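Local coordinates for protein JSC1_58120g3 ([Leptolyngbya] sp. JSC-1, PDB 6XHH) that binds a linear tetrapyrrole (bilin) in the GAF domain of a cyanobacteriochrome and probably serves as a far-red light sensor in signalling, at residues Val126-Val132 against Leu143-Asn149. Numbering follows the deposited sequence.
Sequences VKSCAVV and LLSAFQN. With M1V (mesobiliverdin IX(alpha)), chain C.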
loop_
_atom_site.group_PDB
_atom_site.type_symbol
_atom_site.label_atom_id
_atom_site.label_comp_id
_atom_site.label_asym_id
_atom_site.label_seq_id
_atom_site.Cartn_x
_atom_site.Cartn_y
_atom_site.Cartn_z
ATOM N N VAL A 126 -11.600 -0.526 6.125
ATOM C CA VAL A 126 -11.196 0.038 4.837
ATOM C C VAL A 126 -12.418 0.131 3.924
ATOM O O VAL A 126 -13.187 -0.829 3.822
ATOM C CB VAL A 126 -10.093 -0.823 4.187
ATOM C CG1 VAL A 126 -9.764 -0.330 2.769
ATOM C CG2 VAL A 126 -8.826 -0.863 5.048
ATOM N N LYS A 127 -12.598 1.279 3.242
ATOM C CA LYS A 127 -13.608 1.419 2.193
ATOM C C LYS A 127 -13.024 1.669 0.807
ATOM O O LYS A 127 -13.774 1.657 -0.180
ATOM C CB LYS A 127 -14.583 2.558 2.528
ATOM C CG LYS A 127 -15.629 2.169 3.573
ATOM C CD LYS A 127 -16.674 3.267 3.704
ATOM C CE LYS A 127 -17.717 2.899 4.745
ATOM N NZ LYS A 127 -17.069 2.602 6.051
ATOM N N SER A 128 -11.714 1.858 0.702
ATOM C CA SER A 128 -11.040 2.217 -0.537
ATOM C C SER A 128 -9.563 1.911 -0.330
ATOM O O SER A 128 -9.040 2.178 0.747
ATOM C CB SER A 128 -11.269 3.702 -0.840
ATOM O OG SER A 128 -10.457 4.169 -1.910
ATOM N N CYS A 129 -8.893 1.327 -1.329
ATOM C CA CYS A 129 -7.491 0.993 -1.093
ATOM C C CYS A 129 -6.686 1.075 -2.380
ATOM O O CYS A 129 -7.141 0.630 -3.437
ATOM C CB CYS A 129 -7.308 -0.419 -0.499
ATOM S SG CYS A 129 -8.065 -1.780 -1.469
ATOM N N ALA A 130 -5.477 1.626 -2.266
ATOM C CA ALA A 130 -4.466 1.569 -3.318
ATOM C C ALA A 130 -3.245 0.905 -2.700
ATOM O O ALA A 130 -2.725 1.399 -1.696
ATOM C CB ALA A 130 -4.129 2.963 -3.865
ATOM N N VAL A 131 -2.827 -0.234 -3.252
ATOM C CA VAL A 131 -1.868 -1.130 -2.610
ATOM C C VAL A 131 -0.747 -1.443 -3.595
ATOM O O VAL A 131 -1.011 -1.826 -4.743
ATOM C CB VAL A 131 -2.535 -2.433 -2.115
ATOM C CG1 VAL A 131 -1.564 -3.246 -1.233
ATOM C CG2 VAL A 131 -3.832 -2.129 -1.342
ATOM N N VAL A 132 0.504 -1.260 -3.166
ATOM C CA VAL A 132 1.640 -1.490 -4.055
ATOM C C VAL A 132 2.720 -2.283 -3.334
ATOM O O VAL A 132 2.822 -2.280 -2.103
ATOM C CB VAL A 132 2.256 -0.186 -4.591
ATOM C CG1 VAL A 132 1.207 0.658 -5.312
ATOM C CG2 VAL A 132 2.936 0.588 -3.457
ATOM N N LEU A 143 3.990 -4.692 1.589
ATOM C CA LEU A 143 3.046 -3.849 0.872
ATOM C C LEU A 143 2.948 -2.480 1.521
ATOM O O LEU A 143 2.950 -2.367 2.754
ATOM C CB LEU A 143 1.648 -4.494 0.838
ATOM C CG LEU A 143 1.551 -5.917 0.285
ATOM C CD1 LEU A 143 0.166 -6.515 0.542
ATOM C CD2 LEU A 143 1.864 -5.917 -1.195
ATOM N N LEU A 144 2.830 -1.455 0.685
ATOM C CA LEU A 144 2.485 -0.099 1.097
ATOM C C LEU A 144 1.054 0.163 0.645
ATOM O O LEU A 144 0.753 0.048 -0.554
ATOM C CB LEU A 144 3.449 0.923 0.492
ATOM C CG LEU A 144 3.136 2.414 0.624
ATOM C CD1 LEU A 144 3.221 2.885 2.066
ATOM C CD2 LEU A 144 4.079 3.242 -0.238
ATOM N N SER A 145 0.177 0.472 1.597
ATOM C CA SER A 145 -1.253 0.629 1.351
ATOM C C SER A 145 -1.687 2.036 1.724
ATOM O O SER A 145 -1.364 2.527 2.811
ATOM C CB SER A 145 -2.084 -0.399 2.142
ATOM O OG SER A 145 -1.678 -1.722 1.800
ATOM N N ALA A 146 -2.431 2.662 0.827
ATOM C CA ALA A 146 -3.160 3.896 1.080
ATOM C C ALA A 146 -4.642 3.576 1.205
ATOM O O ALA A 146 -5.227 2.975 0.293
ATOM C CB ALA A 146 -2.926 4.882 -0.067
ATOM N N PHE A 147 -5.252 3.975 2.316
ATOM C CA PHE A 147 -6.625 3.593 2.633
ATOM C C PHE A 147 -7.493 4.829 2.859
ATOM O O PHE A 147 -7.056 5.814 3.468
ATOM C CB PHE A 147 -6.695 2.736 3.917
ATOM C CG PHE A 147 -6.047 1.373 3.830
ATOM C CD1 PHE A 147 -6.283 0.512 2.766
ATOM C CD2 PHE A 147 -5.226 0.932 4.861
ATOM C CE1 PHE A 147 -5.709 -0.765 2.742
ATOM C CE2 PHE A 147 -4.644 -0.331 4.834
ATOM C CZ PHE A 147 -4.895 -1.177 3.773
ATOM N N GLN A 148 -8.744 4.767 2.417
ATOM C CA GLN A 148 -9.769 5.646 2.944
ATOM C C GLN A 148 -10.784 4.787 3.688
ATOM O O GLN A 148 -11.154 3.704 3.227
ATOM C CB GLN A 148 -10.434 6.475 1.841
ATOM C CG GLN A 148 -11.268 7.670 2.339
ATOM C CD GLN A 148 -10.435 8.825 2.859
ATOM O OE1 GLN A 148 -9.345 8.643 3.386
ATOM N NE2 GLN A 148 -10.963 10.036 2.714
ATOM N N ASN A 149 -11.187 5.250 4.866
ATOM C CA ASN A 149 -11.985 4.448 5.780
ATOM C C ASN A 149 -13.435 4.877 5.856
ATOM O O ASN A 149 -14.304 4.034 6.096
ATOM C CB ASN A 149 -11.384 4.509 7.192
ATOM C CG ASN A 149 -9.973 3.946 7.256
ATOM O OD1 ASN A 149 -9.557 3.184 6.385
ATOM N ND2 ASN A 149 -9.240 4.309 8.302
HETATM O OA M1V C . -8.490 -12.346 3.988
HETATM C C1A M1V C . -9.021 -12.958 3.073
HETATM N NA M1V C . -8.778 -12.728 1.776
HETATM C C2A M1V C . -9.956 -14.003 3.215
HETATM C CMA M1V C . -10.482 -14.549 4.522
HETATM C C3A M1V C . -10.312 -14.436 1.941
HETATM C CAA M1V C . -11.272 -15.508 1.589
HETATM C CBA M1V C . -10.609 -16.654 0.823
HETATM C C4A M1V C . -9.544 -13.597 0.994
HETATM C CHA M1V C . -9.598 -13.720 -0.368
HETATM C C1B M1V C . -8.897 -12.980 -1.422
HETATM C C2B M1V C . -9.152 -13.231 -2.795
HETATM C CMB M1V C . -10.146 -14.227 -3.342
HETATM C C3B M1V C . -8.352 -12.399 -3.518
HETATM C CAB M1V C . -8.285 -12.302 -5.032
HETATM C CBB M1V C . -8.961 -11.006 -5.509
HETATM C CGB M1V C . -10.456 -11.070 -5.281
HETATM O O2B M1V C . -11.156 -11.871 -5.947
HETATM O O1B M1V C . -11.019 -10.337 -4.437
HETATM N NB M1V C . -7.957 -12.026 -1.330
HETATM C C4B M1V C . -7.594 -11.644 -2.574
HETATM C CHB M1V C . -6.650 -10.690 -2.983
HETATM C C1C M1V C . -5.946 -9.703 -2.278
HETATM C C2C M1V C . -5.288 -8.646 -2.920
HETATM C CAC M1V C . -5.183 -8.480 -4.421
HETATM C CBC M1V C . -4.011 -9.425 -4.807
HETATM C CGC M1V C . -3.943 -9.822 -6.275
HETATM O O2C M1V C . -4.772 -9.374 -7.099
HETATM O O1C M1V C . -3.061 -10.619 -6.683
HETATM C C3C M1V C . -4.699 -7.866 -1.928
HETATM C CMC M1V C . -3.890 -6.623 -2.179
HETATM N NC M1V C . -5.787 -9.556 -0.917
HETATM C C4C M1V C . -5.031 -8.436 -0.681
HETATM C CHC M1V C . -4.701 -8.085 0.659
HETATM C C1D M1V C . -4.126 -6.947 1.171
HETATM C C2D M1V C . -3.151 -6.905 2.206
HETATM C CMD M1V C . -2.536 -8.105 2.883
HETATM N ND M1V C . -4.444 -5.641 0.826
HETATM C C4D M1V C . -3.689 -4.810 1.575
HETATM O OD M1V C . -3.752 -3.583 1.491
HETATM C C3D M1V C . -2.867 -5.596 2.445
HETATM C CAD M1V C . -1.854 -5.079 3.435
HETATM C CBD M1V C . -2.574 -4.531 4.648
HETATM O O HOH W 1 -14.980 1.449 7.451
#
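Antiparallel strands 128-132 and 143-148 satisfy each other's backbone N and O groups at every second residue. Val132 N bonds Leu144 O and Leu144 N bonds Val132 O, both 2.9 Å; Ala130 N bonds Ala146 O (2.9 Å) and Ala146 N bonds Ala130 O (2.8 Å). Gln148 N bonds Ser128 O (3.1 Å), but Gln148 O takes Lys127 N at 2.8 Å: Lys127 and Ser128 stand opposite the single Gln148, which makes a classic beta bulge. Past it, Lys127 NZ donates to Asn149 O (3.1 Å), a carbonyl beyond the strand's end, and one water bridges both atoms. Cys129 and Val131 make backbone hydrogen bonds to Val89 and Phe87 of strand 87-89, and Ser145 to Thr39 of strand 37-43, so the hairpin has a strand on either side in the antiparallel GAF-domain sheet. Alternation gives the sheet two unlike faces. Ala130, Val132 and Leu144 pack against helix 157-178, while small Ala146 meets Ile35. Ser128, on the same face, tolerates burial because its OG is hydrogen-bonded to Val89 O. The other face lines the bilin pocket: the short Ser145 side chain reaches the bilin's end carbonyl, OG donating to M1V OD at 2.8 Å, and Val131 CG2 lies 3.2 Å from OD. Beside them the flat Phe147 ring turns an edge to OD and receives Val126 CG2 over one face, a CH-pi contact 3.7 Å from its centroid.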